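Local coordinates for protein 8-amino-8-demethylriboflavin N,N-dimethyltransferase (Streptomyces davawensis, PDB 4D7K) that uses S-adenosylmethionine to methylate the amino group of 8-amino-8-demethylriboflavin twice, completing biosynthesis of the antibiotic roseoflavin, at residues 138-143 against 304-309; 29-34 against 109-114; 248-253 against 263-268. All coordinates share one frame; numbering follows the deposited sequence.

Interaction 1: residues 138-143 against 304-309; sequences PLYDFL and VLVEGE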
loop_
_atom_site.group_PDB
_atom_site.type_symbol
_atom_site.label_atom_id
_atom_site.label_comp_id
_atom_site.label_asym_id
_atom_site.label_seq_id
_atom_site.Cartn_x
_atom_site.Cartn_y
_atom_site.Cartn_z
ATOM N N PRO A 138 -0.310 17.188 18.424
ATOM C CA PRO A 138 0.777 16.573 17.656
ATOM C C PRO A 138 0.942 15.098 18.018
ATOM O O PRO A 138 0.389 14.652 19.025
ATOM C CB PRO A 138 2.008 17.390 18.062
ATOM C CG PRO A 138 1.650 18.006 19.368
ATOM C CD PRO A 138 0.174 18.258 19.312
ATOM N N LEU A 139 1.701 14.365 17.207
ATOM C CA LEU A 139 1.794 12.908 17.303
ATOM C C LEU A 139 2.178 12.394 18.689
ATOM O O LEU A 139 1.536 11.486 19.215
ATOM C CB LEU A 139 2.801 12.382 16.276
ATOM C CG LEU A 139 3.085 10.878 16.319
ATOM C CD1 LEU A 139 1.850 10.055 15.962
ATOM C CD2 LEU A 139 4.248 10.529 15.410
ATOM N N TYR A 140 3.222 12.970 19.274
ATOM C CA TYR A 140 3.742 12.475 20.544
ATOM C C TYR A 140 2.778 12.727 21.703
ATOM O O TYR A 140 2.606 11.866 22.567
ATOM C CB TYR A 140 5.105 13.103 20.831
ATOM C CG TYR A 140 6.070 12.968 19.675
ATOM C CD1 TYR A 140 6.746 11.775 19.445
ATOM C CD2 TYR A 140 6.298 14.028 18.804
ATOM C CE1 TYR A 140 7.626 11.643 18.385
ATOM C CE2 TYR A 140 7.179 13.906 17.740
ATOM C CZ TYR A 140 7.839 12.712 17.537
ATOM O OH TYR A 140 8.715 12.588 16.482
ATOM N N ASP A 141 2.148 13.899 21.719
ATOM C CA ASP A 141 1.126 14.202 22.718
ATOM C C ASP A 141 -0.032 13.219 22.596
ATOM O O ASP A 141 -0.596 12.773 23.595
ATOM C CB ASP A 141 0.607 15.635 22.561
ATOM C CG ASP A 141 1.616 16.679 22.993
ATOM O OD1 ASP A 141 2.826 16.374 23.027
ATOM O OD2 ASP A 141 1.193 17.815 23.296
ATOM N N PHE A 142 -0.379 12.893 21.355
ATOM C CA PHE A 142 -1.446 11.945 21.059
ATOM C C PHE A 142 -1.116 10.559 21.599
ATOM O O PHE A 142 -1.933 9.927 22.264
ATOM C CB PHE A 142 -1.680 11.885 19.546
ATOM C CG PHE A 142 -2.723 10.890 19.124
ATOM C CD1 PHE A 142 -4.054 11.264 19.027
ATOM C CD2 PHE A 142 -2.374 9.588 18.804
ATOM C CE1 PHE A 142 -5.013 10.358 18.628
ATOM C CE2 PHE A 142 -3.328 8.675 18.409
ATOM C CZ PHE A 142 -4.648 9.059 18.319
ATOM N N LEU A 143 0.092 10.093 21.300
ATOM C CA LEU A 143 0.526 8.761 21.694
ATOM C C LEU A 143 0.695 8.639 23.205
ATOM O O LEU A 143 0.569 7.550 23.761
ATOM C CB LEU A 143 1.836 8.406 20.988
ATOM C CG LEU A 143 1.740 8.239 19.472
ATOM C CD1 LEU A 143 3.117 8.049 18.867
ATOM C CD2 LEU A 143 0.829 7.071 19.123
ATOM N N VAL A 304 3.658 13.869 6.883
ATOM C CA VAL A 304 2.360 13.448 7.389
ATOM C C VAL A 304 2.289 13.520 8.916
ATOM O O VAL A 304 1.305 13.999 9.477
ATOM C CB VAL A 304 2.032 12.008 6.930
ATOM C CG1 VAL A 304 0.818 11.472 7.661
ATOM C CG2 VAL A 304 1.820 11.963 5.418
ATOM N N LEU A 305 3.346 13.063 9.581
ATOM C CA LEU A 305 3.290 12.826 11.020
ATOM C C LEU A 305 3.761 14.003 11.858
ATOM O O LEU A 305 3.056 14.441 12.763
ATOM C CB LEU A 305 4.116 11.589 11.384
ATOM C CG LEU A 305 3.612 10.249 10.844
ATOM C CD1 LEU A 305 4.605 9.144 11.155
ATOM C CD2 LEU A 305 2.241 9.921 11.418
ATOM N N VAL A 306 4.952 14.513 11.565
ATOM C CA VAL A 306 5.558 15.525 12.421
ATOM C C VAL A 306 5.760 16.872 11.731
ATOM O O VAL A 306 5.532 17.014 10.529
ATOM C CB VAL A 306 6.908 15.043 12.959
ATOM C CG1 VAL A 306 6.713 13.792 13.798
ATOM C CG2 VAL A 306 7.858 14.777 11.814
ATOM N N GLU A 307 6.188 17.859 12.509
ATOM C CA GLU A 307 6.358 19.218 12.009
ATOM C C GLU A 307 7.804 19.473 11.584
ATOM O O GLU A 307 8.084 20.383 10.801
ATOM C CB GLU A 307 5.919 20.224 13.076
ATOM C CG GLU A 307 5.698 21.638 12.565
ATOM C CD GLU A 307 6.918 22.516 12.740
ATOM O OE1 GLU A 307 7.891 22.061 13.377
ATOM O OE2 GLU A 307 6.903 23.664 12.244
ATOM N N GLY A 308 8.718 18.655 12.095
ATOM C CA GLY A 308 10.129 18.788 11.782
ATOM C C GLY A 308 10.459 18.453 10.339
ATOM O O GLY A 308 9.664 17.827 9.634
ATOM N N GLU A 309 11.648 18.861 9.904
ATOM C CA GLU A 309 12.060 18.688 8.518
ATOM C C GLU A 309 13.546 18.332 8.401
ATOM O O GLU A 309 14.356 18.716 9.245
ATOM C CB GLU A 309 11.756 19.965 7.732
ATOM C CG GLU A 309 11.774 19.807 6.222
ATOM C CD GLU A 309 11.412 21.093 5.501
ATOM O OE1 GLU A 309 11.361 22.152 6.161
ATOM O OE2 GLU A 309 11.179 21.047 4.275
HETATM O O HOH W 1 2.782 15.576 15.053
#
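The ring of Y140 meets V306 obliquely at its hydroxyl end, the methyl CG1 of V306 lying 3.6 Å from Y140 OH and 4.0 Å from Y140 CE2. Y140 does not start out pointing at this partner. With CG beside its own backbone N (chi1 -51°), the ring swings across, and its far end, OH, CZ and CE2, brushes the valine methyl. Y140 is exposed, and an aromatic residue with a polar end suits such a place at the edge of the contact. Deeper in, L139 holds CG anti to its backbone N (chi1 176°) and sends CD2 to within 4.2 Å of L305 CB and 4.4 Å of V306 CG1. Leucine fits here because it is buried, and a single methyl, CD2, reaches both residues. L139 also packs on F131 of helix 131-134, and L305 on Y117 of helix 111-118.

The polar link runs through one water. It accepts from L139 N at 2.7 Å and donates to L305 O at 2.6 Å, tying the first turn of helix 139-144, just after P138 at its N-cap, to the backbone of segment 304-309 at L305. N-H groups in a first helical turn lack the usual partner four residues back. The contact therefore joins two parts of the O-methyltransferase domain by methyl packing, with a bridging water satisfying both a buried residue's N-H and a carbonyl that do not meet directly.

Interaction 2: residues 29-34 against 109-114; sequences VLYAVA and AEPDVL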
loop_
_atom_site.group_PDB
_atom_site.type_symbol
_atom_site.label_atom_id
_atom_site.label_comp_id
_atom_site.label_asym_id
_atom_site.label_seq_id
_atom_site.Cartn_x
_atom_site.Cartn_y
_atom_site.Cartn_z
ATOM N N VAL A 29 -4.384 -6.686 4.489
ATOM C CA VAL A 29 -4.496 -8.083 4.889
ATOM C C VAL A 29 -3.554 -8.409 6.042
ATOM O O VAL A 29 -3.935 -9.084 6.999
ATOM C CB VAL A 29 -4.207 -9.019 3.695
ATOM C CG1 VAL A 29 -3.852 -10.430 4.164
ATOM C CG2 VAL A 29 -5.397 -9.037 2.757
ATOM N N LEU A 30 -2.324 -7.917 5.953
ATOM C CA LEU A 30 -1.326 -8.165 6.983
ATOM C C LEU A 30 -1.669 -7.427 8.279
ATOM O O LEU A 30 -1.387 -7.914 9.377
ATOM C CB LEU A 30 0.057 -7.756 6.483
ATOM C CG LEU A 30 0.569 -8.489 5.239
ATOM C CD1 LEU A 30 1.862 -7.867 4.759
ATOM C CD2 LEU A 30 0.772 -9.950 5.555
ATOM N N TYR A 31 -2.281 -6.255 8.143
ATOM C CA TYR A 31 -2.745 -5.491 9.296
ATOM C C TYR A 31 -3.807 -6.276 10.067
ATOM O O TYR A 31 -3.693 -6.478 11.275
ATOM C CB TYR A 31 -3.305 -4.132 8.853
ATOM C CG TYR A 31 -4.004 -3.362 9.957
ATOM C CD1 TYR A 31 -3.276 -2.673 10.920
ATOM C CD2 TYR A 31 -5.391 -3.330 10.038
ATOM C CE1 TYR A 31 -3.913 -1.965 11.928
ATOM C CE2 TYR A 31 -6.038 -2.626 11.050
ATOM C CZ TYR A 31 -5.294 -1.948 11.990
ATOM O OH TYR A 31 -5.923 -1.248 12.993
ATOM N N ALA A 32 -4.831 -6.729 9.351
ATOM C CA ALA A 32 -5.951 -7.420 9.976
ATOM C C ALA A 32 -5.492 -8.728 10.607
ATOM O O ALA A 32 -5.946 -9.094 11.692
ATOM C CB ALA A 32 -7.056 -7.668 8.963
ATOM N N VAL A 33 -4.577 -9.416 9.933
ATOM C CA VAL A 33 -4.015 -10.658 10.452
ATOM C C VAL A 33 -3.285 -10.413 11.774
ATOM O O VAL A 33 -3.450 -11.158 12.744
ATOM C CB VAL A 33 -3.049 -11.309 9.430
ATOM C CG1 VAL A 33 -2.102 -12.280 10.122
ATOM C CG2 VAL A 33 -3.833 -11.998 8.309
ATOM N N ALA A 34 -2.485 -9.355 11.816
ATOM C CA ALA A 34 -1.736 -9.032 13.018
ATOM C C ALA A 34 -2.651 -8.567 14.154
ATOM O O ALA A 34 -2.444 -8.949 15.307
ATOM C CB ALA A 34 -0.683 -7.979 12.713
ATOM N N ALA A 109 -1.061 1.437 9.458
ATOM C CA ALA A 109 -2.359 1.056 8.916
ATOM C C ALA A 109 -3.450 1.252 9.952
ATOM O O ALA A 109 -4.606 0.912 9.717
ATOM C CB ALA A 109 -2.336 -0.382 8.432
ATOM N N GLU A 110 -3.076 1.796 11.105
ATOM C CA GLU A 110 -4.062 2.160 12.108
ATOM C C GLU A 110 -4.937 3.275 11.546
ATOM O O GLU A 110 -4.444 4.139 10.819
ATOM C CB GLU A 110 -3.386 2.593 13.411
ATOM C CG GLU A 110 -2.651 1.476 14.154
ATOM C CD GLU A 110 -3.591 0.478 14.807
ATOM O OE1 GLU A 110 -4.822 0.673 14.740
ATOM O OE2 GLU A 110 -3.099 -0.505 15.398
ATOM N N PRO A 111 -6.242 3.250 11.867
ATOM C CA PRO A 111 -7.213 4.216 11.337
ATOM C C PRO A 111 -6.795 5.671 11.544
ATOM O O PRO A 111 -6.866 6.458 10.601
ATOM C CB PRO A 111 -8.494 3.898 12.123
ATOM C CG PRO A 111 -8.050 3.074 13.298
ATOM C CD PRO A 111 -6.875 2.299 12.795
ATOM N N ASP A 112 -6.358 6.017 12.751
ATOM C CA ASP A 112 -5.929 7.382 13.042
ATOM C C ASP A 112 -4.690 7.774 12.239
ATOM O O ASP A 112 -4.530 8.933 11.860
ATOM C CB ASP A 112 -5.655 7.548 14.538
ATOM C CG ASP A 112 -6.893 7.327 15.385
ATOM O OD1 ASP A 112 -8.009 7.596 14.890
ATOM O OD2 ASP A 112 -6.752 6.884 16.546
ATOM N N VAL A 113 -3.816 6.805 11.986
ATOM C CA VAL A 113 -2.595 7.042 11.219
ATOM C C VAL A 113 -2.881 7.024 9.722
ATOM O O VAL A 113 -2.383 7.863 8.967
ATOM C CB VAL A 113 -1.513 5.987 11.547
ATOM C CG1 VAL A 113 -0.245 6.244 10.746
ATOM C CG2 VAL A 113 -1.219 5.979 13.041
ATOM N N LEU A 114 -3.689 6.061 9.296
ATOM C CA LEU A 114 -4.069 5.943 7.896
ATOM C C LEU A 114 -4.820 7.189 7.427
ATOM O O LEU A 114 -4.638 7.648 6.299
ATOM C CB LEU A 114 -4.928 4.697 7.693
ATOM C CG LEU A 114 -4.967 4.069 6.305
ATOM C CD1 LEU A 114 -3.607 3.488 5.934
ATOM C CD2 LEU A 114 -6.040 2.998 6.274
#
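Helix 13-35 belongs to the dimerisation domain, whose sequence family falls in the helix-turn-helix clan, and here its Y31 reaches across to the start of helix 111-118. CG of Y31 stands anti to the backbone N (chi1 171°), which extends the ring away from its helix toward A109 and E110. The small A109 lets the ring come close: its CB sits 3.5 Å from Y31 CD1, and its carbonyl O lies over one ring face, 3.6 Å above the plane and offset toward the rim.

E110, at the N-cap position, leads into P111, a residue well suited to the first turn of a helix because it needs no N-H partner there. The chain of E110 bends at chi2, carrying its carboxylate back to the ring, with CD at the ring edge and the two planes 86° apart. OE2 forms a salt bridge with K35, which would favour the charged carboxylate in this buried setting, while E154 OE1, also close to OE2, would probably work against it. A32 and L114 also pack on L120 and F28 of the second subunit. Y31 OH donates to E110 OE1 at 2.8 Å, arriving 64° out of the carboxylate plane.

Interaction 3: residues 248-253 against 263-268; sequences YVLRGV and VRLLVR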
loop_
_atom_site.group_PDB
_atom_site.type_symbol
_atom_site.label_atom_id
_atom_site.label_comp_id
_atom_site.label_asym_id
_atom_site.label_seq_id
_atom_site.Cartn_x
_atom_site.Cartn_y
_atom_site.Cartn_z
ATOM N N TYR A 248 31.204 12.104 18.737
ATOM C CA TYR A 248 29.882 12.479 19.223
ATOM C C TYR A 248 28.836 12.189 18.159
ATOM O O TYR A 248 29.002 12.565 16.998
ATOM C CB TYR A 248 29.844 13.955 19.617
ATOM C CG TYR A 248 30.639 14.269 20.858
ATOM C CD1 TYR A 248 32.021 14.377 20.810
ATOM C CD2 TYR A 248 30.008 14.459 22.081
ATOM C CE1 TYR A 248 32.752 14.660 21.946
ATOM C CE2 TYR A 248 30.734 14.746 23.224
ATOM C CZ TYR A 248 32.106 14.846 23.149
ATOM O OH TYR A 248 32.838 15.132 24.279
ATOM N N VAL A 249 27.758 11.520 18.556
ATOM C CA VAL A 249 26.748 11.070 17.606
ATOM C C VAL A 249 25.374 11.684 17.885
ATOM O O VAL A 249 24.856 11.589 18.996
ATOM C CB VAL A 249 26.627 9.535 17.616
ATOM C CG1 VAL A 249 25.601 9.076 16.594
ATOM C CG2 VAL A 249 27.990 8.890 17.354
ATOM N N LEU A 250 24.803 12.320 16.866
ATOM C CA LEU A 250 23.460 12.894 16.943
ATOM C C LEU A 250 22.528 12.205 15.957
ATOM O O LEU A 250 22.557 12.499 14.763
ATOM C CB LEU A 250 23.497 14.397 16.657
ATOM C CG LEU A 250 23.939 15.318 17.787
ATOM C CD1 LEU A 250 24.165 16.720 17.253
ATOM C CD2 LEU A 250 22.891 15.325 18.884
ATOM N N ARG A 251 21.699 11.294 16.452
ATOM C CA ARG A 251 20.852 10.495 15.571
ATOM C C ARG A 251 19.371 10.838 15.716
ATOM O O ARG A 251 18.721 10.450 16.685
ATOM C CB ARG A 251 21.079 9.002 15.829
ATOM C CG ARG A 251 21.057 8.590 17.298
ATOM C CD ARG A 251 21.412 7.120 17.465
ATOM N NE ARG A 251 20.665 6.485 18.548
ATOM C CZ ARG A 251 19.513 5.842 18.383
ATOM N NH1 ARG A 251 18.968 5.749 17.176
ATOM N NH2 ARG A 251 18.903 5.290 19.424
ATOM N N GLY A 252 18.849 11.571 14.737
ATOM C CA GLY A 252 17.447 11.948 14.720
ATOM C C GLY A 252 17.062 12.810 15.905
ATOM O O GLY A 252 16.112 12.507 16.628
ATOM N N VAL A 253 17.806 13.892 16.104
ATOM C CA VAL A 253 17.587 14.769 17.245
ATOM C C VAL A 253 17.236 16.187 16.804
ATOM O O VAL A 253 16.219 16.745 17.217
ATOM C CB VAL A 253 18.830 14.817 18.154
ATOM C CG1 VAL A 253 18.617 15.800 19.295
ATOM C CG2 VAL A 253 19.156 13.425 18.683
ATOM N N VAL A 263 21.714 25.263 17.553
ATOM C CA VAL A 263 23.026 25.901 17.618
ATOM C C VAL A 263 23.622 25.816 19.024
ATOM O O VAL A 263 24.785 25.443 19.190
ATOM C CB VAL A 263 22.959 27.383 17.180
ATOM C CG1 VAL A 263 24.250 28.105 17.530
ATOM C CG2 VAL A 263 22.681 27.485 15.689
ATOM N N ARG A 264 22.817 26.150 20.030
ATOM C CA ARG A 264 23.258 26.085 21.421
ATOM C C ARG A 264 23.776 24.693 21.771
ATOM O O ARG A 264 24.844 24.553 22.368
ATOM C CB ARG A 264 22.122 26.480 22.369
ATOM C CG ARG A 264 21.711 27.942 22.262
ATOM C CD ARG A 264 20.804 28.372 23.408
ATOM N NE ARG A 264 19.513 27.689 23.395
ATOM C CZ ARG A 264 19.127 26.796 24.302
ATOM N NH1 ARG A 264 19.932 26.473 25.305
ATOM N NH2 ARG A 264 17.933 26.227 24.208
ATOM N N LEU A 265 23.018 23.669 21.386
ATOM C CA LEU A 265 23.415 22.283 21.612
ATOM C C LEU A 265 24.714 21.955 20.881
ATOM O O LEU A 265 25.598 21.296 21.425
ATOM C CB LEU A 265 22.305 21.328 21.167
ATOM C CG LEU A 265 22.607 19.833 21.268
ATOM C CD1 LEU A 265 22.933 19.443 22.702
ATOM C CD2 LEU A 265 21.439 19.017 20.743
ATOM N N LEU A 266 24.823 22.427 19.646
ATOM C CA LEU A 266 26.015 22.188 18.845
ATOM C C LEU A 266 27.237 22.890 19.437
ATOM O O LEU A 266 28.348 22.363 19.384
ATOM C CB LEU A 266 25.779 22.643 17.406
ATOM C CG LEU A 266 24.750 21.840 16.609
ATOM C CD1 LEU A 266 24.341 22.596 15.356
ATOM C CD2 LEU A 266 25.300 20.465 16.255
ATOM N N VAL A 267 27.024 24.076 20.004
ATOM C CA VAL A 267 28.096 24.834 20.646
ATOM C C VAL A 267 28.586 24.116 21.904
ATOM O O VAL A 267 29.787 24.068 22.179
ATOM C CB VAL A 267 27.641 26.273 21.009
ATOM C CG1 VAL A 267 28.650 26.955 21.916
ATOM C CG2 VAL A 267 27.432 27.101 19.751
ATOM N N ARG A 268 27.649 23.548 22.657
ATOM C CA ARG A 268 27.975 22.794 23.864
ATOM C C ARG A 268 28.766 21.528 23.544
ATOM O O ARG A 268 29.677 21.153 24.281
ATOM C CB ARG A 268 26.700 22.438 24.629
ATOM C CG ARG A 268 26.172 23.562 25.502
ATOM C CD ARG A 268 27.056 23.782 26.722
ATOM N NE ARG A 268 27.076 22.615 27.602
ATOM C CZ ARG A 268 28.085 21.753 27.688
ATOM N NH1 ARG A 268 29.173 21.926 26.949
ATOM N NH2 ARG A 268 28.007 20.720 28.517
#
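Apolar packing between methyl groups carries this contact. L250 on strand 247-251 points at helix 259-270 and divides its two methyls: CD1 meets L266 CD2 at 4.0 Å, while CD2 meets L265 CD2 at 4.4 Å. The forked end of leucine thus serves two successive helix residues. L265 already faces the strand, whereas L266 leaves its helix to one side and returns through its end. Its CG lies beside the backbone N (chi1 -67°), and the side chain crosses that of L250 obliquely. Branched, flexible leucines can fill the gap between layers whose nearest CA atoms, on L250 and L266, are 9.8 Å apart.

Backbone polarity is met within each layer. The strand pairs through V249 with A183 and I185 and through L250 with L282, and the helix bonds internally, as in V267 N to V263 O.

The pair forms the beta-alpha half of the beta-alpha-beta unit of strand 247-251, helix 259-270 and strand 280-285, in the Rossmann-like core of a class I methyltransferase. L281 of strand 280-285 touches both L250 and L266, and L250 also rests on I185 of strand 181-185.

Interaction 2 joins helix 13-35, of the dimerisation domain, to the start of helix 111-118, and interactions 1 and 3 lie in the O-methyltransferase domain. Interactions 1 and 2, centres 19 Å apart, meet directly: F142 CZ packs 3.5 Å from D112 OD2, and both contacts touch the second subunit. Interaction 3 stays within one subunit, its centre 21 Å from that of interaction 1 and 35 Å from that of interaction 2, across the chain's centre. It is closest to the predicted S-adenosylmethionine site, since L265 and F237 have side chains about 4 Å apart. Y140 in interaction 1 lies about 12 Å, side chain to side chain, from D209 of that site, and interaction 2 is remote from it.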